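Local coordinates for sugar kinase, pfkB family (Thermotoga maritima, PDB 2AJR), which is probably an ATP-dependent sugar kinase of the pfkB family, likely acting on a phosphorylated fructose, and carries a bound magnesium ion, at residues A[138-143]-A[148-153]; A[167-172]-A[179-184]; A[239-242]-A[246-249]; A[255-260]-A[292-297]. One frame throughout, in Å; residues are numbered along the deposited sequence.

Contact 1. Residues A[138-143]-A[148-153]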
loop_
_atom_site.group_PDB
_atom_site.type_symbol
_atom_site.label_atom_id
_atom_site.label_comp_id
_atom_site.label_asym_id
_atom_site.label_seq_id
_atom_site.Cartn_x
_atom_site.Cartn_y
_atom_site.Cartn_z
ATOM N N ARG A 138 -9.679 22.653 -20.872
ATOM C CA ARG A 138 -10.970 23.154 -21.291
ATOM C C ARG A 138 -11.892 23.365 -20.075
ATOM O O ARG A 138 -12.593 24.375 -19.993
ATOM C CB ARG A 138 -11.551 22.158 -22.295
ATOM C CG ARG A 138 -12.470 22.725 -23.349
ATOM C CD ARG A 138 -13.878 22.866 -22.835
ATOM N NE ARG A 138 -14.832 22.233 -23.735
ATOM C CZ ARG A 138 -15.163 20.943 -23.720
ATOM N NH1 ARG A 138 -14.627 20.089 -22.857
ATOM N NH2 ARG A 138 -16.039 20.497 -24.590
ATOM N N ARG A 139 -11.877 22.431 -19.127
ATOM C CA ARG A 139 -12.655 22.573 -17.886
ATOM C C ARG A 139 -12.061 23.606 -16.952
ATOM O O ARG A 139 -12.787 24.293 -16.226
ATOM C CB ARG A 139 -12.683 21.272 -17.109
ATOM C CG ARG A 139 -13.548 20.221 -17.670
ATOM C CD ARG A 139 -13.814 19.182 -16.597
ATOM N NE ARG A 139 -14.689 18.135 -17.097
ATOM C CZ ARG A 139 -14.802 16.926 -16.571
ATOM N NH1 ARG A 139 -14.105 16.577 -15.499
ATOM N NH2 ARG A 139 -15.619 16.055 -17.130
ATOM N N TYR A 140 -10.735 23.659 -16.922
ATOM C CA TYR A 140 -10.021 24.633 -16.100
ATOM C C TYR A 140 -10.449 26.058 -16.483
ATOM O O TYR A 140 -10.811 26.849 -15.613
ATOM C CB TYR A 140 -8.502 24.451 -16.244
ATOM C CG TYR A 140 -7.670 25.445 -15.461
ATOM C CD1 TYR A 140 -7.513 25.330 -14.087
ATOM C CD2 TYR A 140 -7.040 26.508 -16.103
ATOM C CE1 TYR A 140 -6.746 26.253 -13.365
ATOM C CE2 TYR A 140 -6.276 27.431 -15.394
ATOM C CZ TYR A 140 -6.125 27.299 -14.029
ATOM O OH TYR A 140 -5.358 28.227 -13.349
ATOM N N LYS A 141 -10.426 26.361 -17.781
ATOM C CA LYS A 141 -10.842 27.683 -18.281
ATOM C C LYS A 141 -12.247 28.019 -17.826
ATOM O O LYS A 141 -12.510 29.124 -17.393
ATOM C CB LYS A 141 -10.772 27.755 -19.816
ATOM C CG LYS A 141 -9.353 27.761 -20.354
ATOM C CD LYS A 141 -9.283 27.454 -21.847
ATOM C CE LYS A 141 -7.829 27.267 -22.317
ATOM N NZ LYS A 141 -7.731 26.435 -23.557
HETATM N N MSE A 142 -13.146 27.052 -17.906
HETATM C CA MSE A 142 -14.525 27.314 -17.569
HETATM C C MSE A 142 -14.670 27.656 -16.099
HETATM O O MSE A 142 -15.348 28.608 -15.750
HETATM C CB MSE A 142 -15.404 26.144 -17.980
HETATM C CG MSE A 142 -15.532 26.061 -19.495
HETATM SE SE MSE A 142 -16.434 24.458 -20.212
HETATM C CE MSE A 142 -16.557 25.054 -22.118
ATOM N N THR A 143 -13.987 26.924 -15.239
ATOM C CA THR A 143 -14.112 27.142 -13.813
ATOM C C THR A 143 -13.552 28.504 -13.343
ATOM O O THR A 143 -13.987 29.040 -12.320
ATOM C CB THR A 143 -13.423 26.003 -13.074
ATOM O OG1 THR A 143 -13.816 24.756 -13.669
ATOM C CG2 THR A 143 -13.792 26.013 -11.603
ATOM N N ASP A 148 -12.643 33.266 -7.492
ATOM C CA ASP A 148 -11.893 34.487 -7.169
ATOM C C ASP A 148 -10.388 34.226 -7.022
ATOM O O ASP A 148 -9.582 35.126 -7.229
ATOM C CB ASP A 148 -12.459 35.139 -5.895
ATOM N N CYS A 149 -10.003 33.000 -6.669
ATOM C CA CYS A 149 -8.592 32.629 -6.633
ATOM C C CYS A 149 -8.347 31.135 -6.819
ATOM O O CYS A 149 -9.212 30.319 -6.553
ATOM C CB CYS A 149 -7.965 33.101 -5.327
ATOM S SG CYS A 149 -8.253 32.026 -3.966
ATOM N N VAL A 150 -7.138 30.790 -7.246
ATOM C CA VAL A 150 -6.786 29.417 -7.608
ATOM C C VAL A 150 -5.516 28.955 -6.890
ATOM O O VAL A 150 -4.597 29.751 -6.657
ATOM C CB VAL A 150 -6.577 29.284 -9.142
ATOM C CG1 VAL A 150 -5.314 30.025 -9.584
ATOM C CG2 VAL A 150 -6.504 27.829 -9.564
ATOM N N VAL A 151 -5.481 27.664 -6.546
ATOM C CA VAL A 151 -4.331 27.037 -5.911
ATOM C C VAL A 151 -3.857 25.898 -6.774
ATOM O O VAL A 151 -4.614 24.956 -7.013
ATOM C CB VAL A 151 -4.677 26.440 -4.551
ATOM C CG1 VAL A 151 -3.452 25.730 -3.964
ATOM C CG2 VAL A 151 -5.227 27.519 -3.625
ATOM N N ILE A 152 -2.614 25.989 -7.245
ATOM C CA ILE A 152 -2.019 24.964 -8.086
ATOM C C ILE A 152 -0.841 24.391 -7.327
ATOM O O ILE A 152 0.172 25.059 -7.168
ATOM C CB ILE A 152 -1.493 25.532 -9.407
ATOM C CG1 ILE A 152 -2.628 26.144 -10.223
ATOM C CG2 ILE A 152 -0.818 24.424 -10.197
ATOM C CD1 ILE A 152 -2.229 27.401 -10.963
ATOM N N SER A 153 -0.962 23.160 -6.842
ATOM C CA SER A 153 0.122 22.598 -6.054
ATOM C C SER A 153 0.334 21.109 -6.269
ATOM O O SER A 153 -0.566 20.388 -6.703
ATOM C CB SER A 153 -0.069 22.927 -4.572
ATOM O OG SER A 153 -1.256 22.358 -4.089
#
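Tyr140 reaches from its helix with the phenol end and sets it against two methyl groups of the strand, CG2 of Val150 and CD1 of Ile152. Its OH lies 4.0 Å from Val150 CG2 and equally far from Ile152 CD1, while Tyr140 CE1 approaches the same Val150 CG2 at 4.1 Å. The valine methyl sits at the rim of the ring, near the ring plane, so this is edge packing rather than a methyl laid over the face. Both aliphatic side chains run across the tyrosine at about a right angle. The ring gets this far because CG is anti to the backbone N (chi1 178°), which carries it outward from the helix toward strand 149-153. Beyond this first shell, Tyr140 OH is hydrogen-bonded to Leu168 O on helix 164-174, and Ala172 of that helix touches both Tyr140 and Val150. On the sheet side, Leu15 of the neighbouring strand packs against the same two residues. Nearly a turn further along the helix, Thr143 OG1 bonds Arg139 O at 2.8 Å; Thr143 N reaches that oxygen from the opposite face of its carbonyl plane, so two donors hold it. Chemically, the strand offers the phenol nothing but methyl groups: the contact itself is van der Waals packing, and the buried hydroxyl finds its polar partner on the adjoining helix.

Contact 2. Residues A[167-172]-A[179-184]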
loop_
_atom_site.group_PDB
_atom_site.type_symbol
_atom_site.label_atom_id
_atom_site.label_comp_id
_atom_site.label_asym_id
_atom_site.label_seq_id
_atom_site.Cartn_x
_atom_site.Cartn_y
_atom_site.Cartn_z
ATOM N N GLU A 167 0.949 27.286 -18.245
ATOM C CA GLU A 167 -0.298 27.628 -18.926
ATOM C C GLU A 167 -1.385 27.888 -17.894
ATOM O O GLU A 167 -2.184 28.793 -18.064
ATOM C CB GLU A 167 -0.733 26.545 -19.928
ATOM C CG GLU A 167 -1.770 27.010 -20.962
ATOM N N LEU A 168 -1.388 27.116 -16.814
ATOM C CA LEU A 168 -2.426 27.233 -15.789
ATOM C C LEU A 168 -2.374 28.558 -15.053
ATOM O O LEU A 168 -3.418 29.144 -14.753
ATOM C CB LEU A 168 -2.311 26.099 -14.767
ATOM C CG LEU A 168 -2.677 24.730 -15.337
ATOM C CD1 LEU A 168 -2.372 23.638 -14.331
ATOM C CD2 LEU A 168 -4.135 24.705 -15.767
ATOM N N VAL A 169 -1.162 29.007 -14.738
ATOM C CA VAL A 169 -0.963 30.302 -14.086
ATOM C C VAL A 169 -1.355 31.414 -15.048
ATOM O O VAL A 169 -1.979 32.407 -14.663
ATOM C CB VAL A 169 0.511 30.492 -13.654
ATOM C CG1 VAL A 169 0.789 31.941 -13.261
ATOM C CG2 VAL A 169 0.871 29.527 -12.517
ATOM N N ARG A 170 -0.989 31.225 -16.309
ATOM C CA ARG A 170 -1.186 32.239 -17.323
ATOM C C ARG A 170 -2.673 32.472 -17.555
ATOM O O ARG A 170 -3.150 33.603 -17.530
ATOM C CB ARG A 170 -0.492 31.815 -18.621
ATOM C CG ARG A 170 -0.159 32.977 -19.555
ATOM C CD ARG A 170 -0.056 32.495 -20.992
ATOM N NE ARG A 170 -1.369 32.066 -21.472
ATOM C CZ ARG A 170 -1.588 31.359 -22.576
ATOM N NH1 ARG A 170 -0.580 30.978 -23.354
ATOM N NH2 ARG A 170 -2.831 31.031 -22.906
ATOM N N LEU A 171 -3.400 31.388 -17.781
ATOM C CA LEU A 171 -4.838 31.459 -17.962
ATOM C C LEU A 171 -5.509 32.138 -16.765
ATOM O O LEU A 171 -6.352 33.021 -16.947
ATOM C CB LEU A 171 -5.400 30.056 -18.160
ATOM C CG LEU A 171 -5.019 29.381 -19.482
ATOM C CD1 LEU A 171 -5.129 27.857 -19.375
ATOM C CD2 LEU A 171 -5.897 29.914 -20.592
ATOM N N ALA A 172 -5.125 31.733 -15.554
ATOM C CA ALA A 172 -5.677 32.300 -14.319
ATOM C C ALA A 172 -5.433 33.799 -14.273
ATOM O O ALA A 172 -6.344 34.615 -14.036
ATOM C CB ALA A 172 -5.046 31.643 -13.103
ATOM N N VAL A 179 -3.505 33.922 -7.777
ATOM C CA VAL A 179 -2.894 32.594 -7.892
ATOM C C VAL A 179 -1.927 32.282 -6.763
ATOM O O VAL A 179 -1.009 33.050 -6.524
ATOM C CB VAL A 179 -2.084 32.460 -9.211
ATOM C CG1 VAL A 179 -1.160 31.239 -9.142
ATOM C CG2 VAL A 179 -3.007 32.409 -10.429
ATOM N N PHE A 180 -2.138 31.141 -6.104
ATOM C CA PHE A 180 -1.180 30.544 -5.142
ATOM C C PHE A 180 -0.533 29.321 -5.790
ATOM O O PHE A 180 -1.256 28.478 -6.334
ATOM C CB PHE A 180 -1.901 30.020 -3.897
ATOM C CG PHE A 180 -2.593 31.069 -3.084
ATOM C CD1 PHE A 180 -3.818 31.589 -3.491
ATOM C CD2 PHE A 180 -2.049 31.502 -1.878
ATOM C CE1 PHE A 180 -4.479 32.548 -2.720
ATOM C CE2 PHE A 180 -2.710 32.456 -1.098
ATOM C CZ PHE A 180 -3.927 32.981 -1.525
ATOM N N VAL A 181 0.793 29.186 -5.714
ATOM C CA VAL A 181 1.446 27.957 -6.177
ATOM C C VAL A 181 2.373 27.364 -5.127
ATOM O O VAL A 181 3.148 28.086 -4.512
ATOM C CB VAL A 181 2.256 28.190 -7.466
ATOM C CG1 VAL A 181 3.075 26.958 -7.789
ATOM C CG2 VAL A 181 1.339 28.540 -8.625
ATOM N N GLU A 182 2.282 26.049 -4.925
ATOM C CA GLU A 182 3.287 25.288 -4.156
ATOM C C GLU A 182 3.795 24.118 -5.007
ATOM O O GLU A 182 3.101 23.126 -5.156
ATOM C CB GLU A 182 2.734 24.781 -2.798
ATOM C CG GLU A 182 3.792 24.002 -1.944
ATOM C CD GLU A 182 3.257 23.395 -0.625
ATOM O OE1 GLU A 182 2.050 23.055 -0.529
ATOM O OE2 GLU A 182 4.066 23.257 0.321
ATOM N N GLN A 183 4.996 24.226 -5.568
ATOM C CA GLN A 183 5.551 23.159 -6.409
ATOM C C GLN A 183 7.054 23.081 -6.282
ATOM O O GLN A 183 7.677 24.001 -5.794
ATOM C CB GLN A 183 5.165 23.367 -7.873
ATOM C CG GLN A 183 3.677 23.146 -8.103
ATOM C CD GLN A 183 3.250 23.153 -9.571
ATOM O OE1 GLN A 183 3.541 24.086 -10.312
ATOM N NE2 GLN A 183 2.513 22.117 -9.978
ATOM N N THR A 184 7.627 21.977 -6.741
ATOM C CA THR A 184 9.061 21.759 -6.685
ATOM C C THR A 184 9.783 22.715 -7.651
ATOM O O THR A 184 9.172 23.248 -8.590
ATOM C CB THR A 184 9.426 20.285 -7.017
ATOM O OG1 THR A 184 9.075 19.993 -8.380
ATOM C CG2 THR A 184 8.700 19.308 -6.060
#
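Ala172, which packs on Val179, donates its N to Leu168 O at 3.2 Å, so this oxygen, already bonded by Tyr140 OH of helix 130-144, is gripped twice. Across the contact everything is aliphatic. Ala172 CB presses on Val179 CG2 at 3.4 Å, a tight fit that brings this part of the helix close to the strand. Val169, nearly one turn earlier, works with a single branch: its CG2 lies 4.0 Å from Val181 CG2 and 4.3 Å from Val179 CG1, so one methyl bridges two residues that point to the same side of the strand. With CG1 anti to the backbone N (chi1 167°), CG2 of Val169 is left anti to the carbonyl carbon and faces the strand, and the side chains of Val169 and Val181 cross at about a right angle. The segment axes come within 9.7 Å and run nearly antiparallel, at 166°. Val150 of the adjacent strand backs Val179, and Leu188 and Ile191 of helix 185-193 close on Val181, so apolar side chains flank the valines from strand 149-153 and helix 185-193. This is the second half of a beta-alpha-beta crossover: the chain leaves strand 149-153, passes through helix 164-174 over the sheet, and re-enters it as the adjacent parallel strand 178-182.

Contact 3. Residues A[239-242]-A[246-249]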
loop_
_atom_site.group_PDB
_atom_site.type_symbol
_atom_site.label_atom_id
_atom_site.label_comp_id
_atom_site.label_asym_id
_atom_site.label_seq_id
_atom_site.Cartn_x
_atom_site.Cartn_y
_atom_site.Cartn_z
ATOM N N VAL A 239 9.506 30.773 1.716
ATOM C CA VAL A 239 10.571 29.805 1.479
ATOM C C VAL A 239 11.001 29.150 2.777
ATOM O O VAL A 239 11.294 29.823 3.752
ATOM C CB VAL A 239 11.786 30.474 0.808
ATOM C CG1 VAL A 239 12.914 29.497 0.668
ATOM C CG2 VAL A 239 11.384 31.056 -0.555
ATOM N N SER A 240 11.052 27.820 2.770
ATOM C CA SER A 240 11.342 27.063 3.967
ATOM C C SER A 240 12.804 27.014 4.214
ATOM O O SER A 240 13.611 26.893 3.278
ATOM C CB SER A 240 10.823 25.652 3.875
ATOM O OG SER A 240 9.433 25.705 4.039
ATOM N N TYR A 241 13.123 27.077 5.500
ATOM C CA TYR A 241 14.478 27.091 5.958
ATOM C C TYR A 241 14.581 26.283 7.241
ATOM O O TYR A 241 13.910 26.577 8.225
ATOM C CB TYR A 241 14.890 28.527 6.185
ATOM C CG TYR A 241 16.289 28.638 6.668
ATOM C CD1 TYR A 241 17.360 28.280 5.841
ATOM C CD2 TYR A 241 16.559 29.088 7.966
ATOM C CE1 TYR A 241 18.665 28.386 6.290
ATOM C CE2 TYR A 241 17.859 29.191 8.419
ATOM C CZ TYR A 241 18.903 28.842 7.582
ATOM O OH TYR A 241 20.173 28.955 8.044
ATOM N N GLU A 242 15.409 25.248 7.204
ATOM C CA GLU A 242 15.678 24.391 8.359
ATOM C C GLU A 242 14.410 23.821 8.993
ATOM O O GLU A 242 14.270 23.798 10.211
ATOM C CB GLU A 242 16.521 25.130 9.386
ATOM C CG GLU A 242 17.890 25.521 8.859
ATOM C CD GLU A 242 18.786 24.315 8.578
ATOM O OE1 GLU A 242 19.334 24.212 7.460
ATOM O OE2 GLU A 242 18.957 23.471 9.480
ATOM N N ASP A 246 10.320 29.955 8.005
ATOM C CA ASP A 246 9.963 30.399 6.662
ATOM C C ASP A 246 10.388 31.846 6.440
ATOM O O ASP A 246 10.113 32.733 7.255
ATOM C CB ASP A 246 8.457 30.239 6.424
ATOM C CG ASP A 246 8.045 28.779 6.213
ATOM O OD1 ASP A 246 8.369 28.193 5.146
ATOM O OD2 ASP A 246 7.390 28.225 7.117
ATOM N N ILE A 247 11.076 32.066 5.330
ATOM C CA ILE A 247 11.437 33.395 4.894
ATOM C C ILE A 247 10.276 33.901 4.063
ATOM O O ILE A 247 9.835 33.224 3.143
ATOM C CB ILE A 247 12.727 33.367 4.054
ATOM C CG1 ILE A 247 13.896 32.886 4.918
ATOM C CG2 ILE A 247 13.021 34.744 3.482
ATOM C CD1 ILE A 247 14.884 32.043 4.188
ATOM N N VAL A 248 9.753 35.060 4.423
ATOM C CA VAL A 248 8.696 35.689 3.682
ATOM C C VAL A 248 9.277 36.940 3.055
ATOM O O VAL A 248 9.759 37.821 3.768
ATOM C CB VAL A 248 7.542 36.051 4.603
ATOM C CG1 VAL A 248 6.412 36.704 3.812
ATOM C CG2 VAL A 248 7.046 34.799 5.319
ATOM N N ALA A 249 9.269 36.999 1.726
ATOM C CA ALA A 249 9.782 38.153 0.988
ATOM C C ALA A 249 8.642 38.835 0.231
ATOM O O ALA A 249 7.861 38.165 -0.466
ATOM C CB ALA A 249 10.866 37.717 0.008
#
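Val239 and Ile247 form an antiparallel hydrogen-bonded pair, with Val239 N to Ile247 O at 2.9 Å and Ile247 N to Val239 O at 2.8 Å, in two segments whose directions differ by 148°. They belong to the beta hairpin of strands 236-241 and 245-249, through which the mainly parallel sheet of this ribokinase-type fold turns antiparallel. A further touch comes from Asp246 CA, whose C-H points at Val239 O across 3.3 Å. Next along is the non-hydrogen-bonded pair of Ser240 and Asp246, whose CA atoms are 4.5 Å apart. Here the side chains supply the link: Ser240 OG donates to Asp246 OD1 at 2.9 Å, meeting the oxygen on its syn side and 24° out of the carboxylate plane. Both groups stand beside their own backbone N, which turns hydroxyl and carboxylate toward each other over one face of the sheet. Lys202 forms a long, weak ion pair with the same OD1. Without the carboxylate of Asp246, as with an alanine here, the serine hydroxyl is likely to lose its acceptor and be set free to turn, with Lys202 losing a weak charge partner. On the other face Val239 and Ile247 lie side by side, and the isoleucine extends toward helix 220-233, meeting Phe220, Tyr223 and Ala227. Its CD1 also rests 4.0 Å from Tyr241 CB. The ring of Tyr241 leads away from 246-249 to edge-to-face contacts with Phe220 and Tyr223, and Glu242 CG is placed over its centre, 3.6 Å above the ring plane.

Contact 4. Residues A[255-260]-A[292-297]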
loop_
_atom_site.group_PDB
_atom_site.type_symbol
_atom_site.label_atom_id
_atom_site.label_comp_id
_atom_site.label_asym_id
_atom_site.label_seq_id
_atom_site.Cartn_x
_atom_site.Cartn_y
_atom_site.Cartn_z
ATOM N N TRP A 255 11.069 39.056 5.846
ATOM C CA TRP A 255 10.922 38.645 7.251
ATOM C C TRP A 255 11.253 37.150 7.426
ATOM O O TRP A 255 11.370 36.417 6.438
ATOM C CB TRP A 255 9.509 38.925 7.744
ATOM C CG TRP A 255 9.137 40.370 7.751
ATOM C CD1 TRP A 255 9.100 41.206 8.834
ATOM C CD2 TRP A 255 8.724 41.152 6.628
ATOM N NE1 TRP A 255 8.699 42.451 8.449
ATOM C CE2 TRP A 255 8.464 42.451 7.102
ATOM C CE3 TRP A 255 8.558 40.882 5.266
ATOM C CZ2 TRP A 255 8.045 43.479 6.261
ATOM C CZ3 TRP A 255 8.138 41.896 4.435
ATOM C CH2 TRP A 255 7.886 43.183 4.933
ATOM N N LEU A 256 11.426 36.724 8.681
ATOM C CA LEU A 256 11.683 35.326 9.030
ATOM C C LEU A 256 10.781 34.930 10.160
ATOM O O LEU A 256 10.819 35.551 11.219
ATOM C CB LEU A 256 13.124 35.131 9.470
ATOM C CG LEU A 256 13.541 33.728 9.916
ATOM C CD1 LEU A 256 13.245 32.682 8.836
ATOM C CD2 LEU A 256 15.046 33.730 10.293
ATOM N N ILE A 257 9.959 33.911 9.924
ATOM C CA ILE A 257 9.044 33.361 10.918
ATOM C C ILE A 257 9.683 32.079 11.460
ATOM O O ILE A 257 10.059 31.186 10.670
ATOM C CB ILE A 257 7.659 33.009 10.285
ATOM C CG1 ILE A 257 7.076 34.215 9.549
ATOM C CG2 ILE A 257 6.698 32.539 11.331
ATOM C CD1 ILE A 257 5.884 33.896 8.718
ATOM N N ARG A 258 9.819 31.981 12.781
ATOM C CA ARG A 258 10.428 30.794 13.390
ATOM C C ARG A 258 9.518 30.157 14.413
ATOM O O ARG A 258 8.908 30.861 15.223
ATOM C CB ARG A 258 11.686 31.163 14.139
ATOM C CG ARG A 258 12.812 31.699 13.319
ATOM C CD ARG A 258 13.976 31.817 14.231
ATOM N NE ARG A 258 15.181 32.273 13.571
ATOM C CZ ARG A 258 16.138 31.483 13.094
ATOM N NH1 ARG A 258 16.009 30.158 13.141
ATOM N NH2 ARG A 258 17.227 32.033 12.554
ATOM N N SER A 259 9.453 28.827 14.398
ATOM C CA SER A 259 8.811 28.101 15.481
ATOM C C SER A 259 9.608 28.319 16.769
ATOM O O SER A 259 10.812 28.137 16.771
ATOM C CB SER A 259 8.757 26.610 15.168
ATOM O OG SER A 259 8.356 25.879 16.313
ATOM N N LYS A 260 8.940 28.719 17.849
ATOM C CA LYS A 260 9.603 28.908 19.147
ATOM C C LYS A 260 10.195 27.607 19.685
ATOM O O LYS A 260 11.112 27.646 20.494
ATOM C CB LYS A 260 8.636 29.480 20.204
ATOM C CG LYS A 260 8.351 30.997 20.093
ATOM C CD LYS A 260 7.688 31.570 21.340
ATOM C CE LYS A 260 7.070 32.943 21.063
ATOM N NZ LYS A 260 6.431 33.597 22.276
ATOM N N GLU A 292 0.958 39.099 7.299
ATOM C CA GLU A 292 -0.084 38.480 8.141
ATOM C C GLU A 292 -0.669 37.203 7.516
ATOM O O GLU A 292 -1.011 36.270 8.236
ATOM C CB GLU A 292 -1.179 39.477 8.509
ATOM C CG GLU A 292 -0.664 40.673 9.334
ATOM C CD GLU A 292 -0.264 40.307 10.760
ATOM O OE1 GLU A 292 -1.087 39.732 11.500
ATOM O OE2 GLU A 292 0.873 40.619 11.161
HETATM N N MSE A 293 -0.746 37.142 6.189
HETATM C CA MSE A 293 -1.098 35.892 5.514
HETATM C C MSE A 293 -0.123 34.780 5.812
HETATM O O MSE A 293 -0.539 33.694 6.176
HETATM C CB MSE A 293 -1.099 36.049 4.013
HETATM C CG MSE A 293 -2.398 36.505 3.432
HETATM SE SE MSE A 293 -2.239 36.519 1.494
HETATM C CE MSE A 293 -1.218 34.970 1.247
ATOM N N ALA A 294 1.170 35.045 5.626
ATOM C CA ALA A 294 2.201 34.046 5.913
ATOM C C ALA A 294 2.193 33.625 7.388
ATOM O O ALA A 294 2.396 32.452 7.697
ATOM C CB ALA A 294 3.563 34.560 5.515
ATOM N N LYS A 295 1.947 34.579 8.287
ATOM C CA LYS A 295 1.907 34.299 9.729
ATOM C C LYS A 295 0.762 33.375 10.082
ATOM O O LYS A 295 0.907 32.472 10.906
ATOM C CB LYS A 295 1.776 35.597 10.544
ATOM C CG LYS A 295 3.106 36.361 10.709
ATOM C CD LYS A 295 2.920 37.809 11.169
ATOM C CE LYS A 295 2.473 37.909 12.632
ATOM N NZ LYS A 295 2.254 39.322 13.054
ATOM N N PHE A 296 -0.389 33.628 9.475
ATOM C CA PHE A 296 -1.550 32.794 9.703
ATOM C C PHE A 296 -1.307 31.413 9.087
ATOM O O PHE A 296 -1.688 30.393 9.663
ATOM C CB PHE A 296 -2.804 33.441 9.114
ATOM C CG PHE A 296 -4.083 32.741 9.492
ATOM C CD1 PHE A 296 -4.721 33.036 10.681
ATOM C CD2 PHE A 296 -4.643 31.795 8.658
ATOM C CE1 PHE A 296 -5.894 32.396 11.034
ATOM C CE2 PHE A 296 -5.813 31.157 9.000
ATOM C CZ PHE A 296 -6.441 31.454 10.196
ATOM N N GLY A 297 -0.656 31.386 7.928
ATOM C CA GLY A 297 -0.288 30.137 7.289
ATOM C C GLY A 297 0.601 29.328 8.207
ATOM O O GLY A 297 0.380 28.126 8.391
#
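Ile257 meets Ala294 and Lys295 with the far end of its side chain alone. From CB, which heads for the helix but stays short of it, the chain divides. CG2 remains near the strand, anti to the backbone N, and makes no close approach to 292-297. CG1 takes the place beside the backbone N (chi1 -54°) and acts as a spacer, and the extended second torsion (chi2 170°) then carries CD1 straight on to the helix surface. That one methyl does all the touching. Ile257 CD1 lies 4.0 Å from Ala294 CB and 3.9 Å from Ala294 O. Ile257 CD1 also comes within 4.2 Å of Lys295 CG, so it rests on the peptide joining the two residues as well as on their side chains. In the fold this is helix 290-304 lying against the antiparallel end of the large ribokinase-type sheet, where strand 254-259 runs between strands 245-249 and 325-329. Val248 and Phe325, one from each of those neighbours, also pack on Ile257, and Val248 touches Ala294 too. Small as it is, the alanine lets the methyl come close to the helix backbone. Lys295 contributes only the start of its chain to the packing; the rest folds back along its own helix. There Lys295 NZ forms a salt bridge with Glu292 OE2 at 2.7 Å, reaching the oxygen on its syn side and 23° out of the carboxylate plane.

Overall arrangement
All four contacts reach one large mixed sheet and follow in series along the chain, each closing before the next opens. Contacts 1 and 2, with centres 9 Å apart, share the parallel part: strands 149-153 and 178-182 are neighbours there. Contacts 3 and 4, also 9 Å apart, share the antiparallel end, where strand 245-249 pairs with strand 254-259. The two groups stand 20 to 27 Å apart between centres, yet contacts 2 and 4 touch where Phe180 CE2 packs on Met293 CE at 3.7 Å. Helices therefore cover both faces of the sheet, as in the main domain of ribokinase-family enzymes. None forms the magnesium site, although helix 290-304 of contact 4 ends at its ligand Ala304.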